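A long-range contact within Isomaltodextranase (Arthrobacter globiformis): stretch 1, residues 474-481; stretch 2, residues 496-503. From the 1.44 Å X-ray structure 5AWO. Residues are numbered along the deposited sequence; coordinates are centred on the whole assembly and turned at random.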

ATOM      1  N   THR A 474       3.838   1.463  26.425  1.00 30.12           N
ATOM      2  CA  THR A 474       3.228   0.983  25.179  1.00 28.22           C
ATOM      3  C   THR A 474       4.180   0.001  24.497  1.00 27.62           C
ATOM      4  O   THR A 474       5.300   0.389  24.133  1.00 29.03           O
ATOM      5  CB  THR A 474       2.962   2.150  24.232  1.00 29.10           C
ATOM      6  OG1 THR A 474       2.288   3.206  24.932  1.00 29.95           O
ATOM      7  CG2 THR A 474       2.103   1.697  23.045  1.00 28.30           C
ATOM      8  N   ARG A 475       3.724  -1.240  24.299  1.00 24.42           N
ATOM      9  CA  ARG A 475       4.505  -2.257  23.588  1.00 23.26           C
ATOM     10  C   ARG A 475       4.094  -2.362  22.100  1.00 22.77           C
ATOM     11  O   ARG A 475       2.913  -2.525  21.795  1.00 22.48           O
ATOM     12  CB  ARG A 475       4.368  -3.635  24.235  1.00 23.77           C
ATOM     13  CG  ARG A 475       5.161  -4.735  23.542  1.00 23.95           C
ATOM     14  CD  ARG A 475       5.022  -6.087  24.156  1.00 24.14           C
ATOM     15  NE  ARG A 475       5.596  -6.126  25.512  1.00 24.13           N
ATOM     16  CZ  ARG A 475       5.630  -7.211  26.280  1.00 25.54           C
ATOM     17  NH1 ARG A 475       5.120  -8.379  25.886  1.00 24.72           N
ATOM     18  NH2 ARG A 475       6.169  -7.119  27.507  1.00 25.96           N
ATOM     19  N   TYR A 476       5.103  -2.352  21.236  1.00 21.60           N
ATOM     20  CA  TYR A 476       4.982  -2.550  19.784  1.00 20.84           C
ATOM     21  C   TYR A 476       5.715  -3.818  19.368  1.00 20.95           C
ATOM     22  O   TYR A 476       6.938  -3.819  19.258  1.00 20.74           O
ATOM     23  CB  TYR A 476       5.565  -1.360  19.044  1.00 20.44           C
ATOM     24  CG  TYR A 476       4.916  -0.066  19.401  1.00 21.17           C
ATOM     25  CD1 TYR A 476       5.291   0.629  20.547  1.00 22.50           C
ATOM     26  CD2 TYR A 476       3.876   0.463  18.628  1.00 20.25           C
ATOM     27  CE1 TYR A 476       4.691   1.828  20.877  1.00 22.81           C
ATOM     28  CE2 TYR A 476       3.271   1.662  18.947  1.00 22.08           C
ATOM     29  CZ  TYR A 476       3.659   2.342  20.089  1.00 23.96           C
ATOM     30  OH  TYR A 476       3.040   3.539  20.382  1.00 24.03           O
ATOM     31  N   PRO A 477       4.980  -4.918  19.107  1.00 19.51           N
ATOM     32  CA  PRO A 477       5.585  -6.144  18.619  1.00 19.14           C
ATOM     33  C   PRO A 477       6.206  -6.007  17.227  1.00 20.58           C
ATOM     34  O   PRO A 477       5.585  -5.466  16.317  1.00 19.62           O
ATOM     35  CB  PRO A 477       4.408  -7.119  18.575  1.00 19.34           C
ATOM     36  CG  PRO A 477       3.472  -6.591  19.611  1.00 19.49           C
ATOM     37  CD  PRO A 477       3.547  -5.129  19.412  1.00 18.86           C
ATOM     38  N   ALA A 478       7.436  -6.477  17.055  1.00 20.94           N
ATOM     39  CA  ALA A 478       8.134  -6.296  15.782  1.00 20.15           C
ATOM     40  C   ALA A 478       7.503  -7.123  14.668  1.00 20.03           C
ATOM     41  O   ALA A 478       7.553  -6.719  13.495  1.00 18.38           O
ATOM     42  CB  ALA A 478       9.614  -6.661  15.933  1.00 20.85           C
ATOM     43  N   ALA A 479       6.902  -8.254  15.024  1.00 19.01           N
ATOM     44  CA  ALA A 479       6.321  -9.176  14.032  1.00 19.39           C
ATOM     45  C   ALA A 479       5.087  -8.586  13.347  1.00 19.21           C
ATOM     46  O   ALA A 479       4.673  -9.120  12.321  1.00 18.96           O
ATOM     47  CB  ALA A 479       5.991 -10.518  14.646  1.00 20.38           C
ATOM     48  N   PHE A 480       4.524  -7.525  13.915  1.00 17.81           N
ATOM     49  CA  PHE A 480       3.394  -6.820  13.290  1.00 17.73           C
ATOM     50  C   PHE A 480       3.742  -5.453  12.742  1.00 17.65           C
ATOM     51  O   PHE A 480       2.868  -4.746  12.282  1.00 17.28           O
ATOM     52  CB  PHE A 480       2.215  -6.754  14.273  1.00 17.37           C
ATOM     53  CG  PHE A 480       1.466  -8.042  14.362  1.00 17.50           C
ATOM     54  CD1 PHE A 480       0.496  -8.337  13.409  1.00 17.12           C
ATOM     55  CD2 PHE A 480       1.736  -8.984  15.341  1.00 17.58           C
ATOM     56  CE1 PHE A 480      -0.185  -9.526  13.425  1.00 18.19           C
ATOM     57  CE2 PHE A 480       1.040 -10.180  15.366  1.00 18.33           C
ATOM     58  CZ  PHE A 480       0.096 -10.460  14.399  1.00 18.19           C
ATOM     59  N   ALA A 481       5.028  -5.057  12.798  1.00 18.03           N
ATOM     60  CA  ALA A 481       5.498  -3.787  12.292  1.00 17.06           C
ATOM     61  C   ALA A 481       5.884  -3.888  10.816  1.00 15.92           C
ATOM     62  O   ALA A 481       5.564  -4.879  10.175  1.00 16.45           O
ATOM     63  CB  ALA A 481       6.681  -3.300  13.140  1.00 18.21           C
TER
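Stretch 2, residues 496-503: YDGNGFVD

This is a small, mostly side-chain contact, in which stretch 2 runs past a strand end and a 3-10 turn with two bridging waters, one salt bridge and no direct hydrogen bond. Both stretches belong to one chain, and together they bury 283 Å². They run in broadly the same direction. Stretch 1 is strand through Pro477, then a 3-10 segment from Ala478 to Phe480. Ala481 N donates to Ala478 O at 3.1 Å; Phe480 N reaches Pro477 O at 3.3 Å, a weak bond.

Stretch 2 is loop from Tyr496 to Gly500 and becomes strand at Phe501. Gly498 has phi/psi of 83/-151, where a CB would jam against the preceding carbonyl oxygen, so the backbone here calls for glycine.

The nearest CA atoms are at the turn: Ala479 CA lies 5.2 Å from Phe501 CA. The CA-to-CB bond of Phe501 points away from stretch 1, while that of its neighbour Val502 points toward it. Val502 CG2 therefore packs on the turn, 3.6 Å from Ala478 CB and 3.4 Å from Ala478 O.

Ala479 is the residue of stretch 1 most covered by stretch 2. Ala479 CB lies 3.7 Å from Asn499 OD1 and 4.4 Å from Gly500 O. Asn499 OD1 is also 3.8 Å from Phe480 CE2, oblique to the ring.

Water links the backbone of the turn to the loop. Water 2 accepts from Ala479 N at 2.9 Å and lies 3.0 Å from Gly500 O, to which it can donate. Water 1 donates to Ala479 O at 3.1 Å and accepts a weak bond from Asn499 ND2 at 3.3 Å.

At the strand, Arg475 NH1 and Asp497 OD2 form a salt bridge at 3.6 Å. The oxygen lies well out of the guanidinium plane, so the attraction is between charges alone.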

ATOM      1  N   TYR A 496      10.482 -16.000  22.641  1.00 24.35           N
ATOM      2  CA  TYR A 496       9.840 -14.780  22.160  1.00 24.65           C
ATOM      3  C   TYR A 496       8.432 -14.641  22.763  1.00 22.89           C
ATOM      4  O   TYR A 496       7.770 -15.632  23.018  1.00 24.30           O
ATOM      5  CB  TYR A 496       9.758 -14.791  20.627  1.00 23.16           C
ATOM      6  CG  TYR A 496       9.123 -16.028  20.053  1.00 23.68           C
ATOM      7  CD1 TYR A 496       7.746 -16.149  19.948  1.00 23.36           C
ATOM      8  CD2 TYR A 496       9.896 -17.095  19.627  1.00 23.11           C
ATOM      9  CE1 TYR A 496       7.169 -17.268  19.412  1.00 23.26           C
ATOM     10  CE2 TYR A 496       9.334 -18.243  19.126  1.00 23.61           C
ATOM     11  CZ  TYR A 496       7.952 -18.330  19.011  1.00 23.60           C
ATOM     12  OH  TYR A 496       7.405 -19.463  18.497  1.00 24.73           O
ATOM     13  N   ASP A 497       8.034 -13.401  23.007  1.00 22.65           N
ATOM     14  CA  ASP A 497       6.645 -13.013  23.277  1.00 23.05           C
ATOM     15  C   ASP A 497       5.868 -12.995  21.958  1.00 24.21           C
ATOM     16  O   ASP A 497       6.386 -12.555  20.937  1.00 22.50           O
ATOM     17  CB  ASP A 497       6.600 -11.630  23.932  1.00 23.83           C
ATOM     18  CG  ASP A 497       7.258 -11.611  25.335  1.00 24.59           C
ATOM     19  OD1 ASP A 497       7.084 -12.598  26.075  1.00 27.38           O
ATOM     20  OD2 ASP A 497       7.914 -10.600  25.656  1.00 25.42           O
ATOM     21  N   GLY A 498       4.640 -13.488  21.972  1.00 23.02           N
ATOM     22  CA  GLY A 498       3.815 -13.494  20.764  1.00 23.60           C
ATOM     23  C   GLY A 498       4.070 -14.658  19.817  1.00 23.16           C
ATOM     24  O   GLY A 498       4.448 -15.735  20.248  1.00 25.89           O
ATOM     25  N   ASN A 499       3.835 -14.424  18.528  1.00 23.53           N
ATOM     26  CA  ASN A 499       3.877 -15.475  17.499  1.00 22.38           C
ATOM     27  C   ASN A 499       5.289 -15.658  16.907  1.00 20.06           C
ATOM     28  O   ASN A 499       5.520 -16.616  16.187  1.00 19.68           O
ATOM     29  CB  ASN A 499       2.866 -15.175  16.349  1.00 23.48           C
ATOM     30  CG  ASN A 499       3.203 -13.937  15.558  1.00 23.29           C
ATOM     31  OD1 ASN A 499       3.557 -12.924  16.101  1.00 24.11           O
ATOM     32  ND2 ASN A 499       2.983 -13.989  14.212  1.00 25.13           N
ATOM     33  N   GLY A 500       6.199 -14.730  17.218  1.00 21.31           N
ATOM     34  CA  GLY A 500       7.552 -14.764  16.670  1.00 20.34           C
ATOM     35  C   GLY A 500       8.292 -13.461  16.888  1.00 19.09           C
ATOM     36  O   GLY A 500       8.003 -12.702  17.827  1.00 20.66           O
ATOM     37  N   PHE A 501       9.225 -13.172  15.983  1.00 18.69           N
ATOM     38  CA  PHE A 501      10.101 -12.036  16.097  1.00 19.36           C
ATOM     39  C   PHE A 501      10.610 -11.659  14.717  1.00 18.28           C
ATOM     40  O   PHE A 501      10.265 -12.309  13.726  1.00 17.98           O
ATOM     41  CB  PHE A 501      11.288 -12.360  17.042  1.00 19.12           C
ATOM     42  CG  PHE A 501      12.011 -13.625  16.695  1.00 19.24           C
ATOM     43  CD1 PHE A 501      13.069 -13.638  15.777  1.00 19.42           C
ATOM     44  CD2 PHE A 501      11.631 -14.812  17.279  1.00 19.29           C
ATOM     45  CE1 PHE A 501      13.727 -14.817  15.477  1.00 19.89           C
ATOM     46  CE2 PHE A 501      12.276 -15.992  16.980  1.00 19.90           C
ATOM     47  CZ  PHE A 501      13.331 -16.005  16.069  1.00 20.88           C
ATOM     48  N   VAL A 502      11.442 -10.625  14.649  1.00 19.90           N
ATOM     49  CA  VAL A 502      12.058 -10.254  13.391  1.00 19.31           C
ATOM     50  C   VAL A 502      13.519 -10.677  13.349  1.00 20.31           C
ATOM     51  O   VAL A 502      14.258 -10.376  14.283  1.00 21.72           O
ATOM     52  CB  VAL A 502      11.918  -8.743  13.151  1.00 19.38           C
ATOM     53  CG1 VAL A 502      12.804  -8.280  11.990  1.00 19.69           C
ATOM     54  CG2 VAL A 502      10.464  -8.422  12.855  1.00 19.26           C
ATOM     55  N   ASP A 503      13.901 -11.392  12.300  1.00 18.63           N
ATOM     56  CA  ASP A 503      15.307 -11.723  12.049  1.00 20.26           C
ATOM     57  C   ASP A 503      15.767 -11.074  10.753  1.00 21.12           C
ATOM     58  O   ASP A 503      15.102 -10.147  10.232  1.00 19.11           O
ATOM     59  CB  ASP A 503      15.542 -13.242  12.096  1.00 20.94           C
ATOM     60  CG  ASP A 503      14.988 -13.983  10.903  1.00 21.72           C
ATOM     61  OD1 ASP A 503      14.298 -13.326  10.080  1.00 21.34           O
ATOM     62  OD2 ASP A 503      15.229 -15.207  10.804  1.00 21.56           O
TER
HETATM   63  O   HOH W   1       2.544 -11.340  12.214  1.00 21.57           O
HETATM   64  O   HOH W   2       7.582  -9.727  17.374  1.00 25.72           O